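Local atomic coordinates of halohydrin epoxidase A (PDB entry 4Z9F), a protein that probably catalyses the reversible elimination of hydrogen halide from vicinal halohydrins, forming epoxides. Residues H8-A13 with R41-S46; L112-A117 with V129-S134; P177-N182 with E202-L207. The protein carries 1 engineered substitution. All coordinates share one frame; numbering follows the deposited sequence.

Overall arrangement
The chain folds as a Rossmann-like, seven-stranded parallel sheet flanked by helices. Contact 1 comes first: the loop after strand 3-6 meets helix 38-47, closing the path through helix 14-23 and strand 27-30. Contact 2 closes a much shorter loop, setting helix 96-123 against strand 127-132, the strand that directly follows it. Contact 3 ties the loop after strand 170-177 to the end of helix 195-204, closing the 19-residue path that carries helix 188-193 and most of helix 195-204. The three follow one another in series, neither nested nor crossed. One segment of each nevertheless meets the others at the C-terminal ends of the central strands, where Phe-12 reaches Ile-132, Thr-133, Pro-177 and Asn-182.

Contact 1: residues H8-A13 with R41-S46; sequences HARHFA and RQRFES
NH1 of Arg-10 is gripped by two groups, a salt bridge to Glu-40 OE1 and a hydrogen bond to Ser-34 OG, while NH2 of the same guanidinium lies 3.5 Å from Arg-43 NH1. The contact belongs to the Rossmann-like fold of the short-chain dehydrogenase/reductase type: residues 8-13 form the loop that leaves the first strand, where relatives of this fold bind a nucleotide, and residues 41-46 are part of helix 38-47. NH1 of Arg-43 lies over one face of the Arg-10 guanidinium, the two planes 21° apart, but Arg-10 NH2 meets the Arg-43 group obliquely. Two like charges brought this close would be expected to repel. Glu-40 on Arg-10 and Glu-47, which salt-bridges Arg-43 NH2, probably offset much of this.

Next to the charged pair the contact is apolar. Phe-44 has its CG anti to the backbone N (chi1 -176°), which carries the ring from the helix toward the loop. Its CZ meets the methyl group of Ala-9, CB to CZ 4.2 Å. The neighbouring ring atom CE2 sits equally far, 4.2 Å, from CG of Arg-10, whose aliphatic part runs past the ring in the opposite direction. Both Ala-9 and Phe-44 also touch Cys-30 of strand 27-30, so the helix and the loop are packed against the same strand.

The loop itself is kept compact by a type I beta turn from His-8 to His-11, and its backbone is further anchored by backbone hydrogen bonding between Ala-9 and His-31. Closing the turn, His-11 N donates to His-8 O at 3.0 Å.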
loop_
_atom_site.group_PDB
_atom_site.type_symbol
_atom_site.label_atom_id
_atom_site.label_comp_id
_atom_site.label_asym_id
_atom_site.label_seq_id
_atom_site.Cartn_x
_atom_site.Cartn_y
_atom_site.Cartn_z
ATOM N N HIS C 8 -21.947 4.414 -18.841
ATOM C CA HIS C 8 -21.195 3.917 -20.003
ATOM C C HIS C 8 -21.490 2.442 -20.266
ATOM O O HIS C 8 -20.593 1.602 -20.371
ATOM C CB HIS C 8 -19.701 4.164 -19.809
ATOM C CG HIS C 8 -19.346 5.612 -19.686
ATOM N ND1 HIS C 8 -19.328 6.469 -20.766
ATOM C CD2 HIS C 8 -18.982 6.353 -18.612
ATOM C CE1 HIS C 8 -18.969 7.674 -20.363
ATOM N NE2 HIS C 8 -18.750 7.631 -19.061
ATOM N N ALA C 9 -22.791 2.135 -20.387
ATOM C CA ALA C 9 -23.267 0.758 -20.317
ATOM C C ALA C 9 -22.749 -0.126 -21.443
ATOM O O ALA C 9 -22.807 -1.356 -21.323
ATOM C CB ALA C 9 -24.799 0.731 -20.315
ATOM N N ARG C 10 -22.252 0.447 -22.532
ATOM C CA ARG C 10 -21.789 -0.360 -23.654
ATOM C C ARG C 10 -20.285 -0.597 -23.631
ATOM O O ARG C 10 -19.749 -1.208 -24.563
ATOM C CB ARG C 10 -22.209 0.299 -24.967
ATOM C CG ARG C 10 -23.723 0.464 -25.054
ATOM C CD ARG C 10 -24.137 1.252 -26.263
ATOM N NE ARG C 10 -24.068 0.457 -27.480
ATOM C CZ ARG C 10 -24.547 0.861 -28.651
ATOM N NH1 ARG C 10 -25.129 2.050 -28.750
ATOM N NH2 ARG C 10 -24.445 0.077 -29.718
ATOM N N HIS C 11 -19.597 -0.154 -22.582
ATOM C CA HIS C 11 -18.147 -0.118 -22.577
ATOM C C HIS C 11 -17.607 -0.702 -21.279
ATOM O O HIS C 11 -18.339 -0.856 -20.295
ATOM C CB HIS C 11 -17.647 1.316 -22.759
ATOM C CG HIS C 11 -18.123 1.952 -24.026
ATOM N ND1 HIS C 11 -17.474 1.786 -25.229
ATOM C CD2 HIS C 11 -19.199 2.733 -24.283
ATOM C CE1 HIS C 11 -18.125 2.443 -26.173
ATOM N NE2 HIS C 11 -19.173 3.031 -25.624
ATOM N N PHE C 12 -16.311 -1.047 -21.304
ATOM C CA PHE C 12 -15.589 -1.474 -20.106
ATOM C C PHE C 12 -16.358 -2.563 -19.349
ATOM O O PHE C 12 -16.659 -3.627 -19.901
ATOM C CB PHE C 12 -15.328 -0.243 -19.226
ATOM C CG PHE C 12 -14.132 -0.362 -18.308
ATOM C CD1 PHE C 12 -13.208 -1.388 -18.450
ATOM C CD2 PHE C 12 -13.944 0.562 -17.292
ATOM C CE1 PHE C 12 -12.115 -1.479 -17.599
ATOM C CE2 PHE C 12 -12.856 0.477 -16.441
ATOM C CZ PHE C 12 -11.938 -0.550 -16.591
ATOM N N ALA C 13 -16.699 -2.313 -18.092
ATOM C CA ALA C 13 -17.440 -3.281 -17.303
ATOM C C ALA C 13 -18.950 -3.146 -17.452
ATOM O O ALA C 13 -19.689 -3.883 -16.788
ATOM C CB ALA C 13 -17.059 -3.157 -15.821
ATOM N N ARG C 41 -31.140 4.190 -28.164
ATOM C CA ARG C 41 -31.863 3.854 -26.939
ATOM C C ARG C 41 -32.869 2.734 -27.180
ATOM O O ARG C 41 -32.947 1.781 -26.397
ATOM C CB ARG C 41 -32.573 5.087 -26.372
ATOM C CG ARG C 41 -31.674 6.277 -26.095
ATOM C CD ARG C 41 -32.341 7.247 -25.134
ATOM N NE ARG C 41 -33.519 7.909 -25.704
ATOM C CZ ARG C 41 -33.492 9.108 -26.283
ATOM N NH1 ARG C 41 -34.608 9.638 -26.766
ATOM N NH2 ARG C 41 -32.349 9.773 -26.395
ATOM N N GLN C 42 -33.661 2.835 -28.253
ATOM C CA GLN C 42 -34.654 1.798 -28.549
ATOM C C GLN C 42 -33.989 0.453 -28.802
ATOM O O GLN C 42 -34.400 -0.574 -28.245
ATOM C CB GLN C 42 -35.500 2.218 -29.756
ATOM C CG GLN C 42 -36.069 1.096 -30.649
ATOM C CD GLN C 42 -36.815 -0.046 -29.929
ATOM O OE1 GLN C 42 -37.155 0.048 -28.742
ATOM N NE2 GLN C 42 -37.069 -1.138 -30.662
ATOM N N ARG C 43 -32.964 0.438 -29.651
ATOM C CA ARG C 43 -32.309 -0.822 -29.979
ATOM C C ARG C 43 -31.704 -1.467 -28.737
ATOM O O ARG C 43 -31.819 -2.683 -28.543
ATOM C CB ARG C 43 -31.249 -0.586 -31.052
ATOM C CG ARG C 43 -30.413 -1.803 -31.364
ATOM C CD ARG C 43 -29.145 -1.401 -32.087
ATOM N NE ARG C 43 -28.099 -2.399 -31.908
ATOM C CZ ARG C 43 -27.338 -2.482 -30.820
ATOM N NH1 ARG C 43 -27.517 -1.629 -29.814
ATOM N NH2 ARG C 43 -26.400 -3.418 -30.730
ATOM N N PHE C 44 -31.080 -0.663 -27.867
ATOM C CA PHE C 44 -30.497 -1.200 -26.640
ATOM C C PHE C 44 -31.565 -1.826 -25.751
ATOM O O PHE C 44 -31.411 -2.961 -25.283
ATOM C CB PHE C 44 -29.743 -0.101 -25.886
ATOM C CG PHE C 44 -29.033 -0.590 -24.651
ATOM C CD1 PHE C 44 -29.671 -0.592 -23.418
ATOM C CD2 PHE C 44 -27.727 -1.053 -24.724
ATOM C CE1 PHE C 44 -29.027 -1.044 -22.286
ATOM C CE2 PHE C 44 -27.077 -1.508 -23.589
ATOM C CZ PHE C 44 -27.730 -1.500 -22.370
ATOM N N GLU C 45 -32.656 -1.093 -25.498
ATOM C CA GLU C 45 -33.732 -1.643 -24.681
ATOM C C GLU C 45 -34.330 -2.884 -25.322
ATOM O O GLU C 45 -34.827 -3.768 -24.618
ATOM C CB GLU C 45 -34.818 -0.591 -24.450
ATOM C CG GLU C 45 -34.346 0.688 -23.762
ATOM C CD GLU C 45 -35.507 1.524 -23.258
ATOM O OE1 GLU C 45 -35.279 2.467 -22.465
ATOM O OE2 GLU C 45 -36.660 1.227 -23.649
ATOM N N SER C 46 -34.277 -2.964 -26.656
ATOM C CA SER C 46 -34.750 -4.141 -27.381
ATOM C C SER C 46 -33.828 -5.341 -27.172
ATOM O O SER C 46 -34.290 -6.447 -26.866
ATOM C CB SER C 46 -34.871 -3.800 -28.868
ATOM O OG SER C 46 -35.037 -4.962 -29.655
#

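Contact 2: residues L112-A117 with V129-S134; sequences LLLQSA and VIFITS
Leu-114 meets Phe-131 and Val-129 in an entirely apolar contact between helix 96-123 and strand 127-132, the second half of the beta-alpha-beta crossover that begins at strand 73-79 in this Rossmann-like sheet. Leu-114 approaches the Phe-131 ring at its edge, near the ring plane, with CB 4.1 Å from CZ. The ring is aimed at the helix because its CG stands anti to the carbonyl carbon (chi1 -69°). One branch of the same leucine, CD1, reaches Val-129 CG1 at a looser 4.4 Å. Leu-172 of the next strand, 170-177, touches both Leu-114 and Val-129, and Thr-154 and Val-158 of helix 147-165 also touch the phenylalanine.

The polar link to the assembly is made by Gln-115, whose NE2 donates to the carbonyl oxygens of Ile-91 and Thr-94 of the second subunit, and Leu-114 packs on Ile-91 there as well. A single helix thus serves both the buried sheet and the subunit interface.

Within the helix, Ser-116 OG donates to Leu-113 O at 2.7 Å, with a C=O...donor angle of 127° and OG tilted 22° from the carbonyl plane.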
loop_
_atom_site.group_PDB
_atom_site.type_symbol
_atom_site.label_atom_id
_atom_site.label_comp_id
_atom_site.label_asym_id
_atom_site.label_seq_id
_atom_site.Cartn_x
_atom_site.Cartn_y
_atom_site.Cartn_z
ATOM N N LEU C 112 -18.891 14.350 -9.722
ATOM C CA LEU C 112 -20.163 15.044 -9.916
ATOM C C LEU C 112 -21.337 14.083 -9.807
ATOM O O LEU C 112 -22.393 14.442 -9.275
ATOM C CB LEU C 112 -20.188 15.759 -11.273
ATOM C CG LEU C 112 -19.236 16.941 -11.468
ATOM C CD1 LEU C 112 -19.454 17.581 -12.828
ATOM C CD2 LEU C 112 -19.385 17.967 -10.355
ATOM N N LEU C 113 -21.180 12.858 -10.322
ATOM C CA LEU C 113 -22.220 11.847 -10.164
ATOM C C LEU C 113 -22.430 11.508 -8.694
ATOM O O LEU C 113 -23.560 11.538 -8.196
ATOM C CB LEU C 113 -21.860 10.590 -10.950
ATOM C CG LEU C 113 -22.725 9.351 -10.691
ATOM C CD1 LEU C 113 -24.168 9.624 -11.091
ATOM C CD2 LEU C 113 -22.198 8.167 -11.476
ATOM N N LEU C 114 -21.345 11.179 -7.982
ATOM C CA LEU C 114 -21.463 10.868 -6.557
ATOM C C LEU C 114 -22.067 12.034 -5.774
ATOM O O LEU C 114 -22.920 11.822 -4.904
ATOM C CB LEU C 114 -20.091 10.488 -5.982
ATOM C CG LEU C 114 -20.024 10.223 -4.475
ATOM C CD1 LEU C 114 -20.852 9.006 -4.080
ATOM C CD2 LEU C 114 -18.577 10.079 -4.004
ATOM N N GLN C 115 -21.634 13.269 -6.065
ATOM C CA GLN C 115 -22.152 14.436 -5.349
ATOM C C GLN C 115 -23.665 14.510 -5.470
ATOM O O GLN C 115 -24.372 14.709 -4.475
ATOM C CB GLN C 115 -21.508 15.726 -5.881
ATOM C CG GLN C 115 -22.042 17.019 -5.249
ATOM C CD GLN C 115 -21.434 18.299 -5.835
ATOM O OE1 GLN C 115 -21.462 18.520 -7.047
ATOM N NE2 GLN C 115 -20.898 19.162 -4.959
ATOM N N SER C 116 -24.175 14.345 -6.696
ATOM C CA SER C 116 -25.612 14.396 -6.954
ATOM C C SER C 116 -26.359 13.242 -6.301
ATOM O O SER C 116 -27.563 13.353 -6.072
ATOM C CB SER C 116 -25.872 14.377 -8.468
ATOM O OG SER C 116 -25.675 13.074 -9.005
ATOM N N ALA C 117 -25.677 12.145 -5.987
ATOM C CA ALA C 117 -26.350 10.948 -5.491
ATOM C C ALA C 117 -26.505 10.918 -3.972
ATOM O O ALA C 117 -27.378 10.200 -3.471
ATOM C CB ALA C 117 -25.582 9.697 -5.943
ATOM N N VAL C 129 -22.464 2.131 -4.147
ATOM C CA VAL C 129 -21.894 2.884 -5.241
ATOM C C VAL C 129 -20.565 2.203 -5.537
ATOM O O VAL C 129 -19.654 2.218 -4.694
ATOM C CB VAL C 129 -21.721 4.371 -4.900
ATOM C CG1 VAL C 129 -21.280 5.158 -6.112
ATOM C CG2 VAL C 129 -23.035 4.959 -4.334
ATOM N N ILE C 130 -20.476 1.560 -6.702
ATOM C CA ILE C 130 -19.313 0.769 -7.092
ATOM C C ILE C 130 -18.623 1.488 -8.236
ATOM O O ILE C 130 -19.224 1.699 -9.296
ATOM C CB ILE C 130 -19.717 -0.653 -7.500
ATOM C CG1 ILE C 130 -20.426 -1.338 -6.338
ATOM C CG2 ILE C 130 -18.488 -1.456 -7.924
ATOM C CD1 ILE C 130 -21.244 -2.502 -6.742
ATOM N N PHE C 131 -17.364 1.867 -8.027
ATOM C CA PHE C 131 -16.598 2.589 -9.028
ATOM C C PHE C 131 -15.706 1.602 -9.768
ATOM O O PHE C 131 -14.921 0.880 -9.142
ATOM C CB PHE C 131 -15.766 3.698 -8.382
ATOM C CG PHE C 131 -16.591 4.827 -7.838
ATOM C CD1 PHE C 131 -17.203 4.728 -6.593
ATOM C CD2 PHE C 131 -16.737 6.000 -8.563
ATOM C CE1 PHE C 131 -17.959 5.789 -6.082
ATOM C CE2 PHE C 131 -17.505 7.057 -8.063
ATOM C CZ PHE C 131 -18.109 6.950 -6.822
ATOM N N ILE C 132 -15.846 1.545 -11.089
ATOM C CA ILE C 132 -14.937 0.747 -11.904
ATOM C C ILE C 132 -13.766 1.637 -12.275
ATOM O O ILE C 132 -13.936 2.652 -12.960
ATOM C CB ILE C 132 -15.626 0.185 -13.157
ATOM C CG1 ILE C 132 -17.007 -0.379 -12.821
ATOM C CG2 ILE C 132 -14.727 -0.884 -13.810
ATOM C CD1 ILE C 132 -17.047 -1.654 -11.985
ATOM N N THR C 133 -12.574 1.269 -11.799
ATOM C CA THR C 133 -11.395 2.099 -11.995
ATOM C C THR C 133 -10.400 1.300 -12.828
ATOM O O THR C 133 -10.693 0.953 -13.978
ATOM C CB THR C 133 -10.822 2.549 -10.641
ATOM O OG1 THR C 133 -10.371 1.419 -9.877
ATOM C CG2 THR C 133 -11.921 3.266 -9.834
ATOM N N SER C 134 -9.258 0.951 -12.253
ATOM C CA SER C 134 -8.238 0.241 -13.013
ATOM C C SER C 134 -7.206 -0.277 -12.027
ATOM O O SER C 134 -7.077 0.250 -10.920
ATOM C CB SER C 134 -7.568 1.145 -14.044
ATOM O OG SER C 134 -6.489 0.457 -14.651
#

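Contact 3: residues P177-N182 with E202-L207; sequences PNFFNN and ERDVPL
Two first torsions bring Phe-179 and Val-205 together: CG of Phe-179 stands beside its backbone N (chi1 -60°), and Val-205 has CG1 anti to its own N (chi1 180°), leaving CG2 to face the ring. This methyl sits over one face in a CH-pi contact, 3.5 Å from the ring centroid and 19° off the normal. Its offset brings CG2 to 3.4 Å from CG of Phe-179, a tight fit. Farther along the ring, Asp-204 CB lies 4.1 Å from Phe-179 CZ; its carboxylate plane is turned steeply to that of the ring.

On the opposite face Asn-178 OD1 lies toward the rim, and the same oxygen accepts a bond from Phe-179 N at 2.9 Å, with the donor above the carbonyl plane. Tyr-242 adds an edge-to-face partner for Phe-179. Beyond the ring, Val-205 O and Pro-206 O each accept a bond from Arg-167 of the third subunit, so the turn after the helix also belongs to a subunit interface.

The Phe-179 contact fastens the loop after strand 170-177 to the end of helix 195-204, the region that in short-chain dehydrogenase/reductase folds typically forms the variable substrate-binding loop.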
loop_
_atom_site.group_PDB
_atom_site.type_symbol
_atom_site.label_atom_id
_atom_site.label_comp_id
_atom_site.label_asym_id
_atom_site.label_seq_id
_atom_site.Cartn_x
_atom_site.Cartn_y
_atom_site.Cartn_z
ATOM N N PRO C 177 -9.755 -3.421 -12.430
ATOM C CA PRO C 177 -9.552 -4.536 -13.361
ATOM C C PRO C 177 -8.272 -4.395 -14.170
ATOM O O PRO C 177 -7.784 -3.294 -14.433
ATOM C CB PRO C 177 -10.780 -4.466 -14.287
ATOM C CG PRO C 177 -11.677 -3.371 -13.725
ATOM C CD PRO C 177 -10.780 -2.479 -12.911
ATOM N N ASN C 178 -7.749 -5.554 -14.569
ATOM C CA ASN C 178 -6.766 -5.718 -15.636
ATOM C C ASN C 178 -6.914 -7.148 -16.139
ATOM O O ASN C 178 -7.392 -8.025 -15.415
ATOM C CB ASN C 178 -5.324 -5.445 -15.161
ATOM C CG ASN C 178 -4.371 -5.099 -16.314
ATOM O OD1 ASN C 178 -4.769 -5.054 -17.489
ATOM N ND2 ASN C 178 -3.100 -4.851 -15.978
ATOM N N PHE C 179 -6.503 -7.376 -17.389
ATOM C CA PHE C 179 -6.662 -8.688 -18.012
ATOM C C PHE C 179 -8.088 -9.198 -17.857
ATOM O O PHE C 179 -8.332 -10.375 -17.609
ATOM C CB PHE C 179 -5.645 -9.672 -17.448
ATOM C CG PHE C 179 -4.227 -9.241 -17.686
ATOM C CD1 PHE C 179 -3.461 -8.717 -16.659
ATOM C CD2 PHE C 179 -3.674 -9.331 -18.952
ATOM C CE1 PHE C 179 -2.158 -8.320 -16.885
ATOM C CE2 PHE C 179 -2.364 -8.934 -19.184
ATOM C CZ PHE C 179 -1.612 -8.430 -18.152
ATOM N N PHE C 180 -9.038 -8.279 -17.992
ATOM C CA PHE C 180 -10.462 -8.545 -17.836
ATOM C C PHE C 180 -11.093 -8.572 -19.224
ATOM O O PHE C 180 -11.018 -7.580 -19.954
ATOM C CB PHE C 180 -11.071 -7.456 -16.950
ATOM C CG PHE C 180 -12.555 -7.359 -17.023
ATOM C CD1 PHE C 180 -13.173 -6.116 -17.073
ATOM C CD2 PHE C 180 -13.337 -8.502 -17.014
ATOM C CE1 PHE C 180 -14.558 -6.020 -17.118
ATOM C CE2 PHE C 180 -14.721 -8.408 -17.081
ATOM C CZ PHE C 180 -15.321 -7.171 -17.136
ATOM N N ASN C 181 -11.674 -9.721 -19.601
ATOM C CA ASN C 181 -12.309 -9.851 -20.916
ATOM C C ASN C 181 -13.482 -8.886 -21.012
ATOM O O ASN C 181 -14.534 -9.099 -20.398
ATOM C CB ASN C 181 -12.753 -11.299 -21.149
ATOM C CG ASN C 181 -13.508 -11.507 -22.468
ATOM O OD1 ASN C 181 -14.336 -12.409 -22.554
ATOM N ND2 ASN C 181 -13.243 -10.686 -23.477
ATOM N N ASN C 182 -13.297 -7.808 -21.755
ATOM C CA ASN C 182 -14.294 -6.753 -21.843
ATOM C C ASN C 182 -14.096 -6.025 -23.164
ATOM O O ASN C 182 -12.996 -6.053 -23.731
ATOM C CB ASN C 182 -14.187 -5.791 -20.641
ATOM C CG ASN C 182 -13.054 -4.804 -20.770
ATOM O OD1 ASN C 182 -13.186 -3.791 -21.448
ATOM N ND2 ASN C 182 -11.925 -5.083 -20.093
ATOM N N GLU C 202 -0.135 -15.652 -20.202
ATOM C CA GLU C 202 0.585 -16.762 -19.580
ATOM C C GLU C 202 1.725 -16.252 -18.707
ATOM O O GLU C 202 2.006 -16.818 -17.644
ATOM C CB GLU C 202 1.122 -17.720 -20.651
ATOM C CG GLU C 202 1.545 -19.105 -20.141
ATOM C CD GLU C 202 2.856 -19.098 -19.354
ATOM O OE1 GLU C 202 2.966 -19.894 -18.395
ATOM O OE2 GLU C 202 3.769 -18.293 -19.681
ATOM N N ARG C 203 2.385 -15.178 -19.132
ATOM C CA ARG C 203 3.528 -14.667 -18.386
ATOM C C ARG C 203 3.103 -13.889 -17.149
ATOM O O ARG C 203 3.693 -14.062 -16.075
ATOM C CB ARG C 203 4.380 -13.775 -19.283
ATOM C CG ARG C 203 5.661 -13.285 -18.623
ATOM C CD ARG C 203 6.408 -12.308 -19.517
ATOM N NE ARG C 203 6.089 -12.513 -20.929
ATOM C CZ ARG C 203 5.457 -11.621 -21.686
ATOM N NH1 ARG C 203 5.083 -10.459 -21.163
ATOM N NH2 ARG C 203 5.196 -11.889 -22.961
ATOM N N ASP C 204 2.089 -13.024 -17.285
ATOM C CA ASP C 204 1.822 -11.996 -16.290
ATOM C C ASP C 204 0.637 -12.296 -15.381
ATOM O O ASP C 204 0.536 -11.670 -14.319
ATOM C CB ASP C 204 1.594 -10.638 -16.976
ATOM C CG ASP C 204 2.860 -10.101 -17.662
ATOM O OD1 ASP C 204 3.953 -10.654 -17.425
ATOM O OD2 ASP C 204 2.757 -9.124 -18.433
ATOM N N VAL C 205 -0.246 -13.219 -15.750
ATOM C CA VAL C 205 -1.470 -13.466 -14.990
ATOM C C VAL C 205 -1.360 -14.825 -14.308
ATOM O O VAL C 205 -1.518 -15.867 -14.969
ATOM C CB VAL C 205 -2.706 -13.410 -15.890
ATOM C CG1 VAL C 205 -3.969 -13.677 -15.051
ATOM C CG2 VAL C 205 -2.776 -12.080 -16.584
ATOM N N PRO C 206 -1.152 -14.876 -12.989
ATOM C CA PRO C 206 -1.133 -16.177 -12.301
ATOM C C PRO C 206 -2.328 -17.068 -12.630
ATOM O O PRO C 206 -2.159 -18.270 -12.831
ATOM C CB PRO C 206 -1.105 -15.763 -10.824
ATOM C CG PRO C 206 -0.304 -14.487 -10.842
ATOM C CD PRO C 206 -0.812 -13.767 -12.072
ATOM N N LEU C 207 -3.539 -16.513 -12.697
ATOM C CA LEU C 207 -4.698 -17.338 -13.013
ATOM C C LEU C 207 -4.609 -17.935 -14.419
ATOM O O LEU C 207 -5.280 -18.934 -14.692
ATOM C CB LEU C 207 -5.984 -16.521 -12.871
ATOM C CG LEU C 207 -7.308 -17.287 -12.799
ATOM C CD1 LEU C 207 -7.408 -18.127 -11.511
ATOM C CD2 LEU C 207 -8.450 -16.271 -12.892
#